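Local atomic coordinates of glutamate--tRNA ligase, cytoplasmic (Saccharomyces cerevisiae, PDB entry 2HRA), a protein that attaches glutamate to tRNA(Glu) in an ATP-dependent two-step reaction, its N-terminal GST-like domain, the part modelled here, serving to join it to the cofactor Arc1p. Residues Asp72-Ile77 / Tyr135-Val140; Leu37-Ile42 / Ala83-Gly88; Gln122-Thr127 / Asp161-Arg166; Gln101-Ile106 / Ser113-Thr118. One frame throughout, in Å; residues are numbered along the deposited sequence.

After strand 21-26 comes helix 34-46, the first helix, and contact 2 closes the earliest loop by bringing residues 83-88 back onto it. Before that loop is shut, helix 73-80 has opened contact 1, which ends only at the start of helix 137-148, so contacts 2 and 1 cross, touching with centres about 7 Å apart. Nested inside contact 1 is contact 4, joining the successive helices 90-104 and 109-122. Contact 3 opens in the loop after helix 109-122, crosses contact 1, and closes on helix 162-172. Contact 2 fastens the linker between the halves onto helix 34-46; contact 1 joins helix 73-80 of the sheet-bearing half to the helical half, where contacts 4 and 3 lie.

Contact 1 of 4, residues Asp72-Ile77 / Tyr135-Val140; sequences DVFNKI and YSAADV
Phe-74 reaches from helix 73-80 to the first turn of helix 137-148, where Ala-137 and Val-140 receive it. The benzyl group lies opposite its own backbone N (chi1 -174°), which carries the ring outward from its helix, and the far rim of the ring does the touching. Phe-74 CE1 is 3.8 Å from Val-140 CG1, a methyl lying in the plane of the ring, so this is an edge contact and not a stack. Beside it, Phe-74 CZ stands 3.6 Å from Ala-137 O, again near the ring plane, and 4.3 Å from Ala-137 CB. All three residues are buried, and the ring is also flanked by Ala-35, Val-97 and Gln-101, which place it among several helices. An alanine at Phe-74 is likely to open a gap between the two helices and leave Val-140 CG1 without its aromatic neighbour.

The turn that receives the ring is fixed by its own polar bonds. Ser-136 N gives a nearly straight bond of 2.9 Å to the anti lone pair of Asp-139 OD1, while Ser-136 OG accepts from Ala-138 N at 3.1 Å. Asp-139 OD2 is held in addition by Trp-167 NE1 and Ile-129 N. This Ser-X-X-Asp capping box is the N-capping motif characteristic of the corresponding core helix in the C-terminal domain of the GST fold.

Contact 2 of 4, residues Leu37-Ile42 / Ala83-Gly88; sequences LIAARI and AIFDNG
An inverse gamma turn centred on Phe-85 presses its ring against Ala-39 and Ile-42 of helix 34-46, the first helix of the GST-like domain. The turn belongs to the loop between helices 73-80 and 90-104, and a weak backbone bond runs across it from Asp-86 N to Ile-84 O. Phe-85 enters rim first: its CZ lies 3.5 Å from Ala-39 O, with the oxygen in the plane of the ring, and 4.0 Å from Ala-39 CB. The small side chain of Ala-39 lets the rim of the ring approach the helix backbone.

One turn further on, Ile-42 provides the aliphatic half of the contact. Its CG2 is opposite the backbone N, with CG1 at -65°, and from there it meets Ile-84 CG2 at 3.8 Å, the two branched chains meeting at a slant. The same Ile-84 methyl sits 4.1 Å above the plane of the Phe-85 ring, over its centre, so it touches both ring face and helix, and the three side chains meet. Ile-42 CG2 is also 4.3 Å from Phe-85 CE2. The helix has other partners in the helical half: Ile-42 also packs on Tyr-135 and Val-140, and Ile-38 on Val-140 and Trp-143. The contact seats the linker between the two halves of the GST fold on the first helix, beside the interdomain interface that Ile-38 and Ile-42 make with helix 137-148.

Contact 3 of 4, residues Gln122-Thr127 / Asp161-Arg166; sequences QLNLRT and DVNVSR
Leu-123 and Asn-124, just beyond helix 109-122, lie against Asn-163 in the first turn of helix 162-172. Ahead of them Gln-122 shapes the loop from within: its carbonyl O accepts a 3.0 Å bond from Arg-126 NH1, in the guanidinium plane and on a carbonyl lone pair, while Gln-122 NE2 lies over one face of that guanidinium and bonds to Ile-129 O.

Leu-123 makes the apolar part of the contact. Its CB is 3.8 Å from Asn-163 CB, and its CD1 passes 4.2 Å from Val-164 CA. Asn-124 points mostly outward, with its CG opposite the backbone N (chi1 -171°), yet its OD1 receives a weak bond of 3.5 Å from Asn-163 ND2. The two amide planes stand 68° apart. The stronger partner of Asn-163 ND2 is Asp-120 O, and Asp-120 OD1 also takes the N-H of Val-164. Replacing Asn-163 by a leucine would probably take from Asp-120 O and Asn-124 OD1 the donor at ND2 and slacken the join between loop and helix.

At Arg-126 the loop has drawn away, and its carbonyl O (3.5 Å) and Asn-163 O (3.3 Å) share a water through weak bonds. Asn-124 to Thr-127 and the whole of 161-166 fall in regions that interact with Arc1p, and the weak direct polar links suggest a loop held here largely by apolar packing of Leu-123, with Asp-120 probably fixing Asn-163.

Contact 4 of 4, residues Gln101-Ile106 / Ser113-Thr118; sequences QKELVI and SQSLET
Leu-104 and Glu-103 face Ser-115 with different parts of their side chains, one against its CB and the other beside its hydroxyl. Leu-104 leaves its backbone obliquely to the neighbouring helix, but chi2 (175°) carries CD1 straight on and turns the other methyl, CD2, to 3.7 Å from Ser-115 CB. The same methyl lies 4.4 Å from Leu-116 CD2, so the two leucines come loosely together beside the serine. The CB of Glu-103 is directed toward the other helix and lies 3.6 Å from Ser-115 OG. The chain then bends at chi2, which leaves OE1 at a long 3.5 Å from Ser-115 OG. The serine hydroxyl is bonded to Lys-111 O one turn earlier in its own helix.

Helices 90-104 and 109-122 follow one another through a short connection in the helical domain of the GST fold, and here the end of the first, with its wider pi-type turn, meets the middle of the second. The small Ser-115 lets the two backbones come close: the CA atoms of Leu-104 and Ser-115 are 6.7 Å apart. Leu-104 also packs on Cys-142 and Ala-145, and Leu-116 on Leu-146, all of helix 137-148, whereas Glu-103 lies at the exposed margin.

Contact 1 of 4, residues Asp72-Ile77 / Tyr135-Val140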
# COMPACT_ATOMS: atom_id res chain seq x y z
N ASP A 72 3.17 12.20 -5.62
CA ASP A 72 3.74 11.83 -4.33
C ASP A 72 2.62 11.67 -3.30
O ASP A 72 2.74 12.16 -2.18
CB ASP A 72 4.75 12.91 -3.90
CG ASP A 72 5.84 12.40 -2.94
OD1 ASP A 72 6.10 11.17 -2.85
OD2 ASP A 72 6.45 13.28 -2.27
N VAL A 73 1.55 10.96 -3.68
CA VAL A 73 0.34 10.86 -2.84
C VAL A 73 0.60 10.13 -1.50
O VAL A 73 0.20 10.63 -0.43
CB VAL A 73 -0.83 10.17 -3.60
CG1 VAL A 73 -2.00 9.91 -2.65
CG2 VAL A 73 -1.30 11.02 -4.82
N PHE A 74 1.25 8.97 -1.56
CA PHE A 74 1.58 8.22 -0.35
C PHE A 74 2.25 9.13 0.66
O PHE A 74 1.79 9.26 1.82
CB PHE A 74 2.51 7.05 -0.64
CG PHE A 74 2.75 6.17 0.57
CD1 PHE A 74 1.75 5.35 1.06
CD2 PHE A 74 3.98 6.18 1.21
CE1 PHE A 74 1.97 4.54 2.18
CE2 PHE A 74 4.21 5.37 2.32
CZ PHE A 74 3.20 4.55 2.80
N ASN A 75 3.34 9.77 0.25
CA ASN A 75 4.10 10.60 1.16
C ASN A 75 3.31 11.79 1.69
O ASN A 75 3.57 12.27 2.80
CB ASN A 75 5.37 11.08 0.51
CG ASN A 75 6.44 10.01 0.45
OD1 ASN A 75 6.67 9.28 1.42
ND2 ASN A 75 7.13 9.93 -0.68
N LYS A 76 2.39 12.29 0.88
CA LYS A 76 1.53 13.36 1.32
C LYS A 76 0.59 12.88 2.42
O LYS A 76 0.34 13.61 3.35
CB LYS A 76 0.79 13.97 0.12
CG LYS A 76 1.71 14.75 -0.81
CD LYS A 76 0.96 15.49 -1.91
CE LYS A 76 1.76 16.68 -2.43
NZ LYS A 76 2.90 16.31 -3.31
N ILE A 77 0.09 11.64 2.34
CA ILE A 77 -0.79 11.14 3.42
C ILE A 77 -0.01 11.05 4.73
O ILE A 77 -0.43 11.48 5.82
CB ILE A 77 -1.35 9.76 3.05
CG1 ILE A 77 -2.19 9.84 1.77
CG2 ILE A 77 -2.18 9.17 4.23
CD1 ILE A 77 -2.46 8.48 1.16
N TYR A 135 4.27 -1.98 13.02
CA TYR A 135 4.68 -1.72 11.62
C TYR A 135 4.76 -0.22 11.39
O TYR A 135 4.24 0.61 12.19
CB TYR A 135 3.81 -2.41 10.55
CG TYR A 135 2.33 -2.04 10.63
CD1 TYR A 135 1.87 -0.79 10.21
CD2 TYR A 135 1.41 -2.94 11.12
CE1 TYR A 135 0.53 -0.46 10.31
CE2 TYR A 135 0.06 -2.61 11.21
CZ TYR A 135 -0.37 -1.38 10.81
OH TYR A 135 -1.71 -1.06 10.93
N SER A 136 5.44 0.15 10.33
CA SER A 136 5.62 1.54 9.95
C SER A 136 5.16 1.76 8.51
O SER A 136 4.73 0.83 7.82
CB SER A 136 7.09 1.93 10.09
OG SER A 136 7.83 1.31 9.03
N ALA A 137 5.30 2.99 8.07
CA ALA A 137 5.00 3.39 6.71
C ALA A 137 5.82 2.60 5.73
O ALA A 137 5.40 2.39 4.58
CB ALA A 137 5.26 4.94 6.52
N ALA A 138 7.02 2.19 6.13
CA ALA A 138 7.84 1.36 5.26
C ALA A 138 7.08 0.06 4.88
O ALA A 138 7.06 -0.37 3.72
CB ALA A 138 9.20 1.05 5.95
N ASP A 139 6.49 -0.58 5.88
CA ASP A 139 5.75 -1.81 5.69
C ASP A 139 4.52 -1.57 4.81
O ASP A 139 4.18 -2.39 3.97
CB ASP A 139 5.32 -2.39 7.05
CG ASP A 139 6.49 -2.73 7.93
OD1 ASP A 139 6.79 -1.92 8.85
OD2 ASP A 139 7.14 -3.77 7.68
N VAL A 140 3.86 -0.43 5.00
CA VAL A 140 2.62 -0.14 4.28
C VAL A 140 2.91 0.02 2.81
O VAL A 140 2.21 -0.54 1.95
CB VAL A 140 1.93 1.12 4.87
CG1 VAL A 140 0.74 1.53 4.07
CG2 VAL A 140 1.54 0.87 6.33

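Contact 2 of 4, residues Leu37-Ile42 / Ala83-Gly88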
# COMPACT_ATOMS: atom_id res chain seq x y z
N LEU A 37 -4.30 3.53 -0.08
CA LEU A 37 -5.53 3.10 0.56
C LEU A 37 -5.30 2.54 1.97
O LEU A 37 -6.08 2.83 2.87
CB LEU A 37 -6.29 2.07 -0.29
CG LEU A 37 -7.55 1.40 0.28
CD1 LEU A 37 -8.74 2.34 0.44
CD2 LEU A 37 -7.92 0.25 -0.64
N ILE A 38 -4.25 1.74 2.15
CA ILE A 38 -3.99 1.12 3.47
C ILE A 38 -3.57 2.22 4.48
O ILE A 38 -4.04 2.27 5.64
CB ILE A 38 -2.94 -0.07 3.33
CG1 ILE A 38 -3.56 -1.23 2.54
CG2 ILE A 38 -2.55 -0.65 4.67
CD1 ILE A 38 -2.56 -2.32 2.11
N ALA A 39 -2.76 3.15 4.01
CA ALA A 39 -2.36 4.31 4.82
C ALA A 39 -3.58 5.02 5.41
O ALA A 39 -3.57 5.41 6.59
CB ALA A 39 -1.52 5.27 3.99
N ALA A 40 -4.59 5.23 4.56
CA ALA A 40 -5.83 5.90 4.92
C ALA A 40 -6.63 5.05 5.87
O ALA A 40 -7.20 5.55 6.80
CB ALA A 40 -6.66 6.22 3.65
N ARG A 41 -6.64 3.74 5.65
CA ARG A 41 -7.31 2.84 6.60
C ARG A 41 -6.67 2.87 7.98
O ARG A 41 -7.38 2.82 8.99
CB ARG A 41 -7.38 1.43 6.03
CG ARG A 41 -8.27 1.38 4.81
CD ARG A 41 -8.02 0.19 3.91
NE ARG A 41 -8.27 -1.12 4.53
CZ ARG A 41 -9.46 -1.74 4.60
NH1 ARG A 41 -10.60 -1.20 4.15
NH2 ARG A 41 -9.52 -2.92 5.18
N ILE A 42 -5.34 2.98 8.02
CA ILE A 42 -4.63 3.09 9.28
C ILE A 42 -5.00 4.39 9.98
O ILE A 42 -5.32 4.42 11.17
CB ILE A 42 -3.08 2.96 9.06
CG1 ILE A 42 -2.75 1.55 8.55
CG2 ILE A 42 -2.33 3.31 10.40
CD1 ILE A 42 -1.34 1.38 7.88
N ALA A 83 1.27 12.53 13.01
CA ALA A 83 0.89 12.04 14.33
C ALA A 83 0.65 10.54 14.36
O ALA A 83 0.98 9.89 15.35
CB ALA A 83 -0.37 12.76 14.84
N ILE A 84 0.08 10.01 13.28
CA ILE A 84 -0.15 8.58 13.14
C ILE A 84 1.10 7.82 12.67
O ILE A 84 1.47 6.80 13.25
CB ILE A 84 -1.36 8.30 12.18
CG1 ILE A 84 -2.64 8.85 12.88
CG2 ILE A 84 -1.46 6.78 11.79
CD1 ILE A 84 -3.94 8.41 12.25
N PHE A 85 1.73 8.34 11.62
CA PHE A 85 2.95 7.73 11.08
C PHE A 85 4.14 8.32 11.81
O PHE A 85 4.85 9.17 11.29
CB PHE A 85 2.99 7.95 9.56
CG PHE A 85 1.85 7.30 8.86
CD1 PHE A 85 0.75 8.04 8.44
CD2 PHE A 85 1.83 5.92 8.73
CE1 PHE A 85 -0.33 7.41 7.85
CE2 PHE A 85 0.75 5.29 8.13
CZ PHE A 85 -0.34 6.04 7.70
N ASP A 86 4.31 7.87 13.06
CA ASP A 86 5.23 8.48 14.03
C ASP A 86 6.39 7.58 14.43
O ASP A 86 7.10 7.91 15.36
CB ASP A 86 4.46 8.87 15.31
CG ASP A 86 3.95 7.65 16.10
OD1 ASP A 86 4.11 6.49 15.65
OD2 ASP A 86 3.37 7.87 17.19
N ASN A 87 6.54 6.43 13.76
CA ASN A 87 7.62 5.49 14.07
C ASN A 87 8.53 5.22 12.87
O ASN A 87 8.06 4.98 11.76
CB ASN A 87 7.08 4.18 14.66
CG ASN A 87 6.23 3.37 13.68
OD1 ASN A 87 5.60 3.90 12.75
ND2 ASN A 87 6.21 2.06 13.90
N GLY A 88 9.83 5.27 13.10
CA GLY A 88 10.81 5.15 12.02
C GLY A 88 11.58 6.44 11.79
O GLY A 88 10.98 7.53 11.66

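Contact 3 of 4, residues Gln122-Thr127 / Asp161-Arg166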
# COMPACT_ATOMS: atom_id res chain seq x y z
N GLN A 122 16.58 -7.94 4.74
CA GLN A 122 16.15 -6.97 5.75
C GLN A 122 15.23 -7.60 6.82
O GLN A 122 15.32 -7.27 8.00
CB GLN A 122 15.44 -5.81 5.06
CG GLN A 122 15.05 -4.67 6.03
CD GLN A 122 16.23 -3.95 6.67
OE1 GLN A 122 17.35 -4.01 6.19
NE2 GLN A 122 15.96 -3.23 7.76
N LEU A 123 14.37 -8.52 6.40
CA LEU A 123 13.41 -9.13 7.29
C LEU A 123 13.94 -10.39 7.98
O LEU A 123 13.19 -11.10 8.66
CB LEU A 123 12.13 -9.45 6.52
CG LEU A 123 11.33 -8.21 6.16
CD1 LEU A 123 10.25 -8.59 5.18
CD2 LEU A 123 10.72 -7.55 7.45
N ASN A 124 15.22 -10.69 7.79
CA ASN A 124 15.76 -11.91 8.35
C ASN A 124 15.64 -11.93 9.87
O ASN A 124 15.22 -12.93 10.44
CB ASN A 124 17.19 -12.15 7.91
CG ASN A 124 17.68 -13.54 8.30
OD1 ASN A 124 17.16 -14.55 7.83
ND2 ASN A 124 18.71 -13.58 9.15
N LEU A 125 15.98 -10.82 10.53
CA LEU A 125 16.03 -10.84 11.97
C LEU A 125 14.93 -9.95 12.61
O LEU A 125 14.97 -9.71 13.81
CB LEU A 125 17.44 -10.42 12.44
CG LEU A 125 18.51 -11.50 12.41
CD1 LEU A 125 19.86 -10.91 12.78
CD2 LEU A 125 18.15 -12.61 13.38
N ARG A 126 13.95 -9.56 11.80
CA ARG A 126 12.97 -8.53 12.10
C ARG A 126 11.55 -9.00 11.75
O ARG A 126 11.39 -9.65 10.72
CB ARG A 126 13.28 -7.31 11.22
CG ARG A 126 14.55 -6.61 11.58
CD ARG A 126 14.66 -5.25 10.96
NE ARG A 126 15.93 -4.61 11.32
CZ ARG A 126 17.08 -4.80 10.67
NH1 ARG A 126 17.17 -5.60 9.62
NH2 ARG A 126 18.18 -4.19 11.08
N THR A 127 10.54 -8.65 12.55
CA THR A 127 9.14 -8.85 12.15
C THR A 127 8.71 -7.84 11.09
O THR A 127 8.08 -8.20 10.07
CB THR A 127 8.20 -8.71 13.35
OG1 THR A 127 8.66 -9.58 14.37
CG2 THR A 127 6.77 -9.12 12.97
N ASP A 161 12.23 -16.57 -0.64
CA ASP A 161 12.18 -15.34 0.15
C ASP A 161 11.17 -15.51 1.25
O ASP A 161 10.08 -14.94 1.20
CB ASP A 161 11.77 -14.16 -0.74
CG ASP A 161 12.80 -13.86 -1.83
OD1 ASP A 161 14.01 -14.10 -1.62
OD2 ASP A 161 12.42 -13.36 -2.91
N VAL A 162 11.53 -16.34 2.23
CA VAL A 162 10.56 -16.86 3.17
C VAL A 162 10.29 -15.80 4.21
O VAL A 162 9.22 -15.79 4.80
CB VAL A 162 10.98 -18.18 3.84
CG1 VAL A 162 11.10 -19.31 2.79
CG2 VAL A 162 12.27 -18.05 4.56
N ASN A 163 11.22 -14.90 4.39
CA ASN A 163 11.00 -13.79 5.31
C ASN A 163 9.96 -12.84 4.75
O ASN A 163 9.05 -12.41 5.46
CB ASN A 163 12.30 -13.08 5.57
CG ASN A 163 13.36 -14.02 6.11
OD1 ASN A 163 13.07 -14.84 6.99
ND2 ASN A 163 14.56 -13.90 5.60
N VAL A 164 10.05 -12.58 3.45
CA VAL A 164 9.02 -11.77 2.77
C VAL A 164 7.67 -12.48 2.85
O VAL A 164 6.65 -11.90 3.16
CB VAL A 164 9.40 -11.51 1.27
CG1 VAL A 164 8.22 -10.83 0.53
CG2 VAL A 164 10.67 -10.64 1.19
N SER A 165 7.69 -13.77 2.57
CA SER A 165 6.46 -14.56 2.62
C SER A 165 5.76 -14.44 3.98
O SER A 165 4.56 -14.18 4.06
CB SER A 165 6.79 -16.02 2.33
OG SER A 165 5.61 -16.76 2.21
N ARG A 166 6.53 -14.62 5.03
CA ARG A 166 5.98 -14.64 6.38
C ARG A 166 5.53 -13.25 6.82
O ARG A 166 4.46 -13.08 7.40
CB ARG A 166 7.01 -15.23 7.33
CG ARG A 166 7.18 -16.73 7.12
CD ARG A 166 8.27 -17.32 7.97
NE ARG A 166 8.37 -18.77 7.78
CZ ARG A 166 9.49 -19.49 7.92
NH1 ARG A 166 10.63 -18.91 8.25
NH2 ARG A 166 9.46 -20.80 7.71
O HOH W 1 9.73 -11.93 8.68

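Contact 4 of 4, residues Gln101-Ile106 / Ser113-Thr118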
# COMPACT_ATOMS: atom_id res chain seq x y z
N GLN A 101 7.90 2.08 -4.18
CA GLN A 101 7.22 2.88 -5.20
C GLN A 101 8.00 2.91 -6.49
O GLN A 101 7.41 3.09 -7.53
CB GLN A 101 6.97 4.32 -4.71
CG GLN A 101 6.08 4.38 -3.47
CD GLN A 101 5.48 5.77 -3.17
OE1 GLN A 101 6.16 6.68 -2.70
NE2 GLN A 101 4.19 5.89 -3.40
N LYS A 102 9.32 2.76 -6.41
CA LYS A 102 10.18 2.80 -7.58
C LYS A 102 10.57 1.43 -8.11
O LYS A 102 10.87 1.30 -9.28
CB LYS A 102 11.45 3.58 -7.29
CG LYS A 102 11.21 5.04 -7.04
CD LYS A 102 12.44 5.70 -6.45
CE LYS A 102 12.13 7.14 -6.02
NZ LYS A 102 13.38 7.95 -5.96
N GLU A 103 10.58 0.42 -7.24
CA GLU A 103 11.08 -0.88 -7.64
C GLU A 103 10.09 -2.04 -7.48
O GLU A 103 9.93 -2.81 -8.41
CB GLU A 103 12.41 -1.17 -6.94
CG GLU A 103 13.30 0.06 -6.86
CD GLU A 103 14.74 -0.26 -7.09
OE1 GLU A 103 15.26 -1.08 -6.30
OE2 GLU A 103 15.34 0.29 -8.05
N LEU A 104 9.41 -2.16 -6.34
CA LEU A 104 8.55 -3.32 -6.12
C LEU A 104 7.26 -3.34 -6.96
O LEU A 104 6.66 -4.42 -7.13
CB LEU A 104 8.20 -3.51 -4.64
CG LEU A 104 9.36 -3.79 -3.66
CD1 LEU A 104 8.83 -3.81 -2.24
CD2 LEU A 104 10.07 -5.10 -4.00
N VAL A 105 6.85 -2.20 -7.51
CA VAL A 105 5.65 -2.17 -8.39
C VAL A 105 5.93 -2.55 -9.85
O VAL A 105 4.99 -2.83 -10.63
CB VAL A 105 4.96 -0.78 -8.39
CG1 VAL A 105 4.36 -0.52 -7.02
CG2 VAL A 105 5.93 0.30 -8.83
N ILE A 106 7.20 -2.57 -10.21
CA ILE A 106 7.64 -2.75 -11.59
C ILE A 106 7.69 -4.22 -11.94
O ILE A 106 8.35 -5.02 -11.25
CB ILE A 106 9.03 -2.12 -11.81
CG1 ILE A 106 8.97 -0.61 -11.55
CG2 ILE A 106 9.53 -2.34 -13.24
CD1 ILE A 106 10.21 0.15 -11.99
N SER A 113 13.21 -9.68 -8.63
CA SER A 113 14.01 -10.68 -7.90
C SER A 113 15.03 -10.05 -6.94
O SER A 113 15.10 -10.37 -5.73
CB SER A 113 14.66 -11.64 -8.91
OG SER A 113 13.64 -12.44 -9.46
N GLN A 114 15.79 -9.09 -7.46
CA GLN A 114 16.81 -8.43 -6.67
C GLN A 114 16.17 -7.65 -5.54
O GLN A 114 16.66 -7.65 -4.41
CB GLN A 114 17.61 -7.44 -7.51
CG GLN A 114 18.40 -7.99 -8.68
CD GLN A 114 19.06 -6.85 -9.49
OE1 GLN A 114 19.65 -5.92 -8.91
NE2 GLN A 114 18.94 -6.91 -10.83
N SER A 115 15.12 -6.92 -5.86
CA SER A 115 14.50 -6.02 -4.86
C SER A 115 13.89 -6.88 -3.74
O SER A 115 13.97 -6.54 -2.55
CB SER A 115 13.47 -5.11 -5.55
OG SER A 115 14.08 -4.39 -6.64
N LEU A 116 13.27 -7.98 -4.11
CA LEU A 116 12.72 -8.92 -3.16
C LEU A 116 13.79 -9.56 -2.28
O LEU A 116 13.52 -9.93 -1.13
CB LEU A 116 11.93 -10.02 -3.90
CG LEU A 116 10.54 -9.64 -4.43
CD1 LEU A 116 9.99 -10.71 -5.38
CD2 LEU A 116 9.58 -9.37 -3.25
N GLU A 117 15.01 -9.70 -2.81
CA GLU A 117 16.12 -10.26 -2.03
C GLU A 117 16.55 -9.28 -0.97
O GLU A 117 16.86 -9.66 0.17
CB GLU A 117 17.29 -10.61 -2.92
CG GLU A 117 18.51 -11.23 -2.22
CD GLU A 117 18.17 -12.38 -1.28
OE1 GLU A 117 17.44 -13.28 -1.74
OE2 GLU A 117 18.61 -12.37 -0.10
N THR A 118 16.61 -8.02 -1.37
CA THR A 118 16.97 -6.96 -0.44
C THR A 118 16.00 -6.90 0.75
O THR A 118 16.44 -6.76 1.91
CB THR A 118 17.02 -5.62 -1.18
OG1 THR A 118 18.01 -5.71 -2.20
CG2 THR A 118 17.39 -4.49 -0.22